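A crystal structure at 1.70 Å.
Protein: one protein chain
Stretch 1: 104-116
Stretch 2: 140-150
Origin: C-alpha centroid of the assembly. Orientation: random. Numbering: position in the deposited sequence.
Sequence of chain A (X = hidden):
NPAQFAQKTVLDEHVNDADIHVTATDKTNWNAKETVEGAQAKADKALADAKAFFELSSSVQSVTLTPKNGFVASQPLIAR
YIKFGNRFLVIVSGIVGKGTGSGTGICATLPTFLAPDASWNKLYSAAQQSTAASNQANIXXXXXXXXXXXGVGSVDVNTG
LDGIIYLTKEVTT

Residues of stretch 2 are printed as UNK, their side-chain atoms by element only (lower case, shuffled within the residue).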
# COMPACT_ATOMS: atom_id res chain seq x y z
N THR A 104 29.00 22.81 1.32
CA THR A 104 27.82 23.30 2.02
C THR A 104 26.88 23.97 1.05
O THR A 104 27.21 24.25 -0.10
CB THR A 104 28.21 24.32 3.09
OG1 THR A 104 28.66 25.54 2.43
CG2 THR A 104 29.31 23.80 3.91
N GLY A 105 25.64 24.21 1.50
CA GLY A 105 24.68 24.78 0.60
C GLY A 105 23.88 23.76 -0.17
O GLY A 105 23.84 22.56 0.18
N ILE A 106 23.22 24.24 -1.22
CA ILE A 106 22.30 23.42 -2.00
C ILE A 106 23.09 22.51 -2.95
O ILE A 106 23.76 22.98 -3.87
CB ILE A 106 21.31 24.27 -2.78
CG1 ILE A 106 20.34 25.00 -1.78
CG2 ILE A 106 20.46 23.42 -3.71
CD1 ILE A 106 19.46 26.07 -2.42
N CYS A 107 23.00 21.22 -2.73
CA CYS A 107 23.73 20.23 -3.55
C CYS A 107 22.88 19.62 -4.66
O CYS A 107 23.43 19.04 -5.59
CB CYS A 107 24.30 19.15 -2.65
SG CYS A 107 23.00 18.05 -1.84
N ALA A 108 21.56 19.77 -4.62
CA ALA A 108 20.62 19.22 -5.56
C ALA A 108 19.25 19.72 -5.21
O ALA A 108 19.00 20.15 -4.06
CB ALA A 108 20.61 17.67 -5.53
N THR A 109 18.37 19.71 -6.20
CA THR A 109 16.98 20.13 -6.11
C THR A 109 16.08 19.11 -6.78
O THR A 109 16.37 18.68 -7.89
CB THR A 109 16.73 21.52 -6.80
OG1 THR A 109 17.62 22.49 -6.23
CG2 THR A 109 15.32 21.95 -6.62
N LEU A 110 15.02 18.67 -6.11
CA LEU A 110 14.12 17.70 -6.70
C LEU A 110 13.10 18.41 -7.58
O LEU A 110 12.82 19.62 -7.40
CB LEU A 110 13.38 16.94 -5.60
CG LEU A 110 14.29 16.02 -4.71
CD1 LEU A 110 14.46 16.64 -3.37
CD2 LEU A 110 13.67 14.69 -4.60
N PRO A 111 12.46 17.69 -8.49
CA PRO A 111 11.40 18.28 -9.31
C PRO A 111 10.27 18.86 -8.47
O PRO A 111 9.93 18.35 -7.40
CB PRO A 111 10.89 17.09 -10.15
CG PRO A 111 11.90 16.06 -10.04
CD PRO A 111 12.59 16.24 -8.74
N THR A 112 9.59 19.87 -9.05
CA THR A 112 8.50 20.56 -8.36
C THR A 112 7.35 19.62 -7.94
O THR A 112 6.70 19.84 -6.90
CB THR A 112 7.97 21.72 -9.24
OG1 THR A 112 7.43 21.23 -10.47
CG2 THR A 112 9.08 22.67 -9.54
N PHE A 113 7.02 18.59 -8.74
CA PHE A 113 5.95 17.71 -8.30
C PHE A 113 6.35 16.84 -7.07
O PHE A 113 5.47 16.15 -6.49
CB PHE A 113 5.45 16.78 -9.42
CG PHE A 113 6.40 15.64 -9.78
CD1 PHE A 113 7.46 15.83 -10.62
CD2 PHE A 113 6.19 14.36 -9.28
CE1 PHE A 113 8.30 14.80 -10.97
CE2 PHE A 113 7.05 13.34 -9.61
CZ PHE A 113 8.10 13.57 -10.45
N LEU A 114 7.62 16.86 -6.66
CA LEU A 114 8.04 16.18 -5.43
C LEU A 114 8.30 17.19 -4.31
O LEU A 114 9.02 16.90 -3.38
CB LEU A 114 9.27 15.32 -5.69
CG LEU A 114 8.99 14.18 -6.67
CD1 LEU A 114 10.26 13.34 -6.77
CD2 LEU A 114 7.79 13.32 -6.25
N ALA A 115 7.74 18.41 -4.41
CA ALA A 115 7.90 19.35 -3.30
C ALA A 115 7.28 18.78 -2.02
O ALA A 115 6.22 18.15 -2.06
CB ALA A 115 7.23 20.69 -3.64
N PRO A 116 7.89 18.99 -0.85
CA PRO A 116 7.35 18.41 0.39
C PRO A 116 6.09 19.11 0.90
O PRO A 116 5.92 20.32 0.69
CB PRO A 116 8.50 18.59 1.39
CG PRO A 116 9.25 19.76 0.88
CD PRO A 116 9.16 19.69 -0.65
N UNK A 140 18.90 20.55 5.49
CA UNK A 140 17.58 21.07 5.35
C UNK A 140 16.97 20.69 4.02
O UNK A 140 17.62 20.75 2.99
c UNK A 140 18.86 23.25 8.95
o UNK A 140 18.99 25.25 10.18
c UNK A 140 18.62 24.62 9.04
c UNK A 140 17.90 23.24 6.73
c UNK A 140 18.50 22.58 7.75
c UNK A 140 17.54 22.59 5.43
c UNK A 140 17.65 24.62 6.88
c UNK A 140 18.00 25.28 8.05
N UNK A 141 15.70 20.27 4.05
CA UNK A 141 14.94 20.09 2.81
C UNK A 141 14.03 21.29 2.74
O UNK A 141 13.15 21.40 3.59
c UNK A 141 14.17 18.27 0.40
c UNK A 141 14.11 18.80 2.86
c UNK A 141 13.28 18.53 1.64
c UNK A 141 12.27 17.37 1.78
N UNK A 142 14.19 22.13 1.72
CA UNK A 142 13.40 23.37 1.63
C UNK A 142 12.01 23.11 1.07
O UNK A 142 11.73 22.08 0.48
o UNK A 142 13.90 24.10 -0.64
c UNK A 142 14.14 24.40 0.76
N UNK A 143 11.11 24.11 1.20
CA UNK A 143 9.80 23.99 0.67
C UNK A 143 9.79 23.86 -0.86
O UNK A 143 8.81 23.35 -1.42
c UNK A 143 9.40 26.47 0.62
c UNK A 143 8.87 25.16 1.10
c UNK A 143 8.68 25.13 2.60
N UNK A 144 10.82 24.32 -1.53
CA UNK A 144 10.93 24.16 -2.97
C UNK A 144 11.75 22.92 -3.30
O UNK A 144 12.18 22.74 -4.45
c UNK A 144 11.55 25.40 -3.58
o UNK A 144 12.78 25.76 -3.00
N UNK A 145 12.03 22.09 -2.29
CA UNK A 145 12.70 20.79 -2.50
C UNK A 145 14.18 20.92 -2.85
O UNK A 145 14.75 20.03 -3.53
c UNK A 145 11.95 19.94 -3.56
N UNK A 146 14.83 21.97 -2.39
CA UNK A 146 16.28 22.02 -2.37
C UNK A 146 16.83 21.19 -1.20
O UNK A 146 16.32 21.25 -0.06
c UNK A 146 16.77 23.46 -2.20
c UNK A 146 16.26 24.36 -3.27
o UNK A 146 15.47 25.28 -2.91
o UNK A 146 16.58 24.10 -4.44
N UNK A 147 17.91 20.45 -1.48
CA UNK A 147 18.65 19.72 -0.47
C UNK A 147 19.82 20.60 -0.05
O UNK A 147 20.80 20.76 -0.78
c UNK A 147 19.10 18.33 -0.98
c UNK A 147 19.81 17.60 0.11
c UNK A 147 18.21 16.23 -2.02
c UNK A 147 17.88 17.57 -1.45
N UNK A 148 19.68 21.23 1.11
CA UNK A 148 20.60 22.27 1.58
C UNK A 148 21.42 21.78 2.75
O UNK A 148 20.91 21.66 3.89
o UNK A 148 21.72 24.75 2.36
c UNK A 148 19.73 23.47 2.00
c UNK A 148 20.52 24.70 2.43
n UNK A 148 19.81 25.60 3.07
N UNK A 149 22.72 21.53 2.51
CA UNK A 149 23.63 21.11 3.57
C UNK A 149 24.05 22.34 4.40
O UNK A 149 24.76 23.21 3.90
c UNK A 149 24.85 20.37 2.98
c UNK A 149 24.40 19.12 2.24
c UNK A 149 25.48 18.50 1.39
c UNK A 149 25.83 20.05 4.08
N UNK A 150 23.58 22.41 5.64
CA UNK A 150 23.74 23.55 6.52
C UNK A 150 24.85 23.37 7.53
O UNK A 150 25.54 24.33 7.88
c UNK A 150 22.57 24.68 8.47
c UNK A 150 21.39 24.40 6.29
c UNK A 150 22.39 23.81 7.24
O HOH W 1 11.48 21.77 -6.95
O HOH W 2 6.35 22.66 -0.69

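Position 140 carries one carbon and then a six-carbon ring bearing one oxygen, too far off to touch stretch 1: Tyr140. Its backbone pairs instead within its own stretch, with position 148.

Position 141 has four carbons forked at the second, its end reaching methyl and ring carbons of Leu110 and Pro116: Leu141. CD1 lies 4.1 Å from Leu110 CD1 and CD2 4.0 Å from Pro116 CG.

Position 142 holds one carbon and one oxygen, and its carbonyl O lies 3.4 Å from Pro116 CG: Ser142. It opens a type I turn that ends at position 145.

At position 143 one carbon carries two more. The CA-to-CB bond points away from stretch 1, and all three atoms are carbon, which excludes threonine: Val143. Its carbonyl is what faces the partner, and one water donates both to Val143 O (2.7 Å) and to Pro116 O (2.8 Å).

Position 144 again has one carbon and one oxygen, its CA-to-CB bond pointing away: Ser144. A second water links Ser144 O (2.8 Å) to Leu110 O (2.6 Å).

Position 145 has a single carbon aimed toward stretch 1, 3.9 Å from Leu110 CB and 4.0 Å from Pro116 CD: Ala145.

Position 146 has two carbons, the second bearing two oxygens, one of them 2.6 Å from Thr109 OG1. This is Asp146; Thr109 OG1 donates to its OD1, while OD2 accepts from Ser142 OG (3.0 Å) and Ser144 OG (2.7 Å). One carboxylate thus braces the turn and ties it to the partner strand.

Position 147 has four carbons forked at the first, one arm two carbons long, packed against Cys107 and Leu110: Ile147. CG2 lies 3.8 Å from Cys107 SG and CD1 4.0 Å from Leu110 CD1.

Position 148 has two carbons, the second bearing one nitrogen and one oxygen, the oxygen 3.4 Å from Gly105 CA: Asn148.

Position 149 repeats the fork of 147, its long arm ending 4.1 Å from Cys107 SG: Ile149, through CD1.

Position 150 has three carbons branched at the first, the CA-to-CB bond pointing away, without contact: Val150.

The contact is an antiparallel strand pairing prolonged by a turn. Gly105 N donates to Ile149 O (2.7 Å) and Ile149 N to Gly105 O (2.8 Å); farther along, Cys107 N reaches Ile147 O (3.0 Å), Ile147 N Ala108 O (2.8 Å) and Leu110 N Ala145 O (2.9 Å). Ile106, Thr109, Asp146 and Asn148 share one face; Ile147 and Ile149 occupy the other. The rule is backbone for register, apolar packing from branched chains to Ala145's single methyl, and one carboxylate to fix the turn.

Stretch 2 (140-150) YLSVSADINIV
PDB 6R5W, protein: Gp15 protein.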